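Local coordinates for hypothetical protein PG1100 (Porphyromonas gingivalis, PDB 1ZBS), which is of unknown function but is probably an N-acetylglucosamine kinase of the ASKHA superfamily, transferring phosphate from ATP to the amino sugar, at residues A132-L137 and V225-R230. Residues are numbered along the deposited sequence; the frame is centred on the assembly and turned at random.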
loop_
_atom_site.group_PDB
_atom_site.type_symbol
_atom_site.label_atom_id
_atom_site.label_comp_id
_atom_site.label_asym_id
_atom_site.label_seq_id
_atom_site.Cartn_x
_atom_site.Cartn_y
_atom_site.Cartn_z
ATOM N N ALA A 132 -16.055 -9.275 19.514
ATOM C CA ALA A 132 -15.064 -9.693 18.525
ATOM C C ALA A 132 -14.755 -8.556 17.547
ATOM O O ALA A 132 -15.644 -7.787 17.188
ATOM C CB ALA A 132 -15.566 -10.921 17.772
ATOM N N ASN A 133 -13.499 -8.470 17.109
ATOM C CA ASN A 133 -13.058 -7.411 16.206
ATOM C C ASN A 133 -12.017 -7.910 15.204
ATOM O O ASN A 133 -11.043 -8.551 15.587
ATOM C CB ASN A 133 -12.436 -6.269 17.017
ATOM C CG ASN A 133 -12.303 -4.984 16.218
ATOM O OD1 ASN A 133 -11.769 -4.973 15.105
ATOM N ND2 ASN A 133 -12.781 -3.888 16.792
ATOM N N VAL A 134 -12.212 -7.613 13.924
ATOM C CA VAL A 134 -11.242 -8.024 12.918
ATOM C C VAL A 134 -10.328 -6.826 12.677
ATOM O O VAL A 134 -10.790 -5.790 12.200
ATOM C CB VAL A 134 -11.956 -8.436 11.606
ATOM C CG1 VAL A 134 -10.940 -8.740 10.513
ATOM C CG2 VAL A 134 -12.836 -9.643 11.863
ATOM N N SER A 135 -9.046 -6.939 13.036
ATOM C CA SER A 135 -8.121 -5.810 12.823
ATOM C C SER A 135 -8.210 -5.412 11.357
ATOM O O SER A 135 -8.094 -6.264 10.478
ATOM C CB SER A 135 -6.672 -6.196 13.126
ATOM O OG SER A 135 -6.514 -6.705 14.437
ATOM N N PRO A 136 -8.411 -4.114 11.081
ATOM C CA PRO A 136 -8.519 -3.603 9.709
ATOM C C PRO A 136 -7.224 -3.741 8.901
ATOM O O PRO A 136 -7.258 -3.886 7.676
ATOM C CB PRO A 136 -8.950 -2.155 9.916
ATOM C CG PRO A 136 -8.356 -1.799 11.229
ATOM C CD PRO A 136 -8.587 -3.033 12.069
ATOM N N LEU A 137 -6.084 -3.691 9.583
ATOM C CA LEU A 137 -4.805 -3.857 8.908
ATOM C C LEU A 137 -4.293 -2.662 8.102
ATOM O O LEU A 137 -3.202 -2.730 7.544
ATOM C CB LEU A 137 -4.860 -5.116 8.017
ATOM C CG LEU A 137 -4.329 -6.428 8.603
ATOM C CD1 LEU A 137 -4.645 -6.509 10.080
ATOM C CD2 LEU A 137 -4.887 -7.602 7.840
ATOM N N VAL A 225 -16.724 -10.037 3.046
ATOM C CA VAL A 225 -16.084 -11.338 3.073
ATOM C C VAL A 225 -15.021 -11.479 4.167
ATOM O O VAL A 225 -15.123 -12.350 5.029
ATOM C CB VAL A 225 -15.427 -11.653 1.710
ATOM C CG1 VAL A 225 -14.710 -13.000 1.774
ATOM C CG2 VAL A 225 -16.493 -11.680 0.610
ATOM N N ARG A 226 -14.014 -10.612 4.137
ATOM C CA ARG A 226 -12.913 -10.674 5.096
ATOM C C ARG A 226 -13.126 -9.958 6.421
ATOM O O ARG A 226 -12.243 -9.974 7.281
ATOM C CB ARG A 226 -11.658 -10.114 4.445
ATOM C CG ARG A 226 -11.446 -10.631 3.042
ATOM C CD ARG A 226 -10.766 -9.581 2.196
ATOM N NE ARG A 226 -9.358 -9.419 2.523
ATOM C CZ ARG A 226 -8.369 -10.002 1.848
ATOM N NH1 ARG A 226 -8.641 -10.786 0.814
ATOM N NH2 ARG A 226 -7.105 -9.777 2.187
ATOM N N ASN A 227 -14.282 -9.329 6.604
ATOM C CA ASN A 227 -14.514 -8.597 7.847
ATOM C C ASN A 227 -15.826 -8.902 8.565
ATOM O O ASN A 227 -15.915 -8.735 9.782
ATOM C CB ASN A 227 -14.416 -7.080 7.579
ATOM C CG ASN A 227 -13.039 -6.658 7.071
ATOM O OD1 ASN A 227 -12.092 -6.540 7.845
ATOM N ND2 ASN A 227 -12.925 -6.435 5.764
ATOM N N VAL A 228 -16.838 -9.348 7.827
ATOM C CA VAL A 228 -18.143 -9.636 8.428
ATOM C C VAL A 228 -18.522 -11.122 8.450
ATOM O O VAL A 228 -18.950 -11.640 9.480
ATOM C CB VAL A 228 -19.270 -8.857 7.696
ATOM C CG1 VAL A 228 -20.630 -9.190 8.300
ATOM C CG2 VAL A 228 -18.999 -7.370 7.785
ATOM N N LEU A 229 -18.374 -11.806 7.321
ATOM C CA LEU A 229 -18.738 -13.212 7.266
ATOM C C LEU A 229 -18.197 -14.027 8.435
ATOM O O LEU A 229 -18.933 -14.786 9.078
ATOM C CB LEU A 229 -18.267 -13.835 5.960
ATOM C CG LEU A 229 -19.036 -13.414 4.710
ATOM C CD1 LEU A 229 -18.647 -14.366 3.593
ATOM C CD2 LEU A 229 -20.547 -13.467 4.952
ATOM N N ARG A 230 -16.909 -13.849 8.710
ATOM C CA ARG A 230 -16.215 -14.568 9.780
ATOM C C ARG A 230 -16.857 -14.481 11.160
ATOM O O ARG A 230 -16.457 -15.202 12.075
ATOM C CB ARG A 230 -14.757 -14.095 9.862
ATOM C CG ARG A 230 -13.832 -14.768 8.837
ATOM C CD ARG A 230 -13.708 -16.259 9.138
ATOM N NE ARG A 230 -12.608 -16.923 8.424
ATOM C CZ ARG A 230 -12.143 -18.130 8.750
ATOM N NH1 ARG A 230 -12.670 -18.797 9.775
ATOM N NH2 ARG A 230 -11.173 -18.686 8.041
HETATM O O HOH W 1 -12.211 -4.970 10.025
#
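V134 sets its two methyls over the C-terminal part of helix 210-229: CG1 covers R226 O and the OD1 end of the N227 amide, CG2 the backbone O of N227. Its CG1, anti to the backbone N (chi1 175°), lies 3.6 Å from N227 OD1 and 3.7 Å from R226 O, while CG2 sits 3.8 Å from N227 O. Each of these is a carbon-to-oxygen contact, and the two side chains cross at about a right angle. The polar link is indirect: one water donates to V134 O and to N227 OD1, at 2.7 Å from each of those two oxygens. At the subunit interface, N227 OD1 also accepts from K160 NZ of the second subunit. Its ND2 bonds to F223 O one turn earlier and to E144 OE2, so both ends of the amide are held and its rotation is probably fixed. E144 OE1 forms a salt bridge with R226 NE, and N227 O accepts from S122. The helix backbone widens here into a pi-type turn over 225-229. The contact joins the chain leaving edge strand 130-133 to a helix packed on the same five-stranded mixed sheet, V228 lying on I112 and C114 of strand 111-116; the sheet has the 3-2-1-4-5 order of the ribonuclease H-like fold, on which ASKHA domains are built.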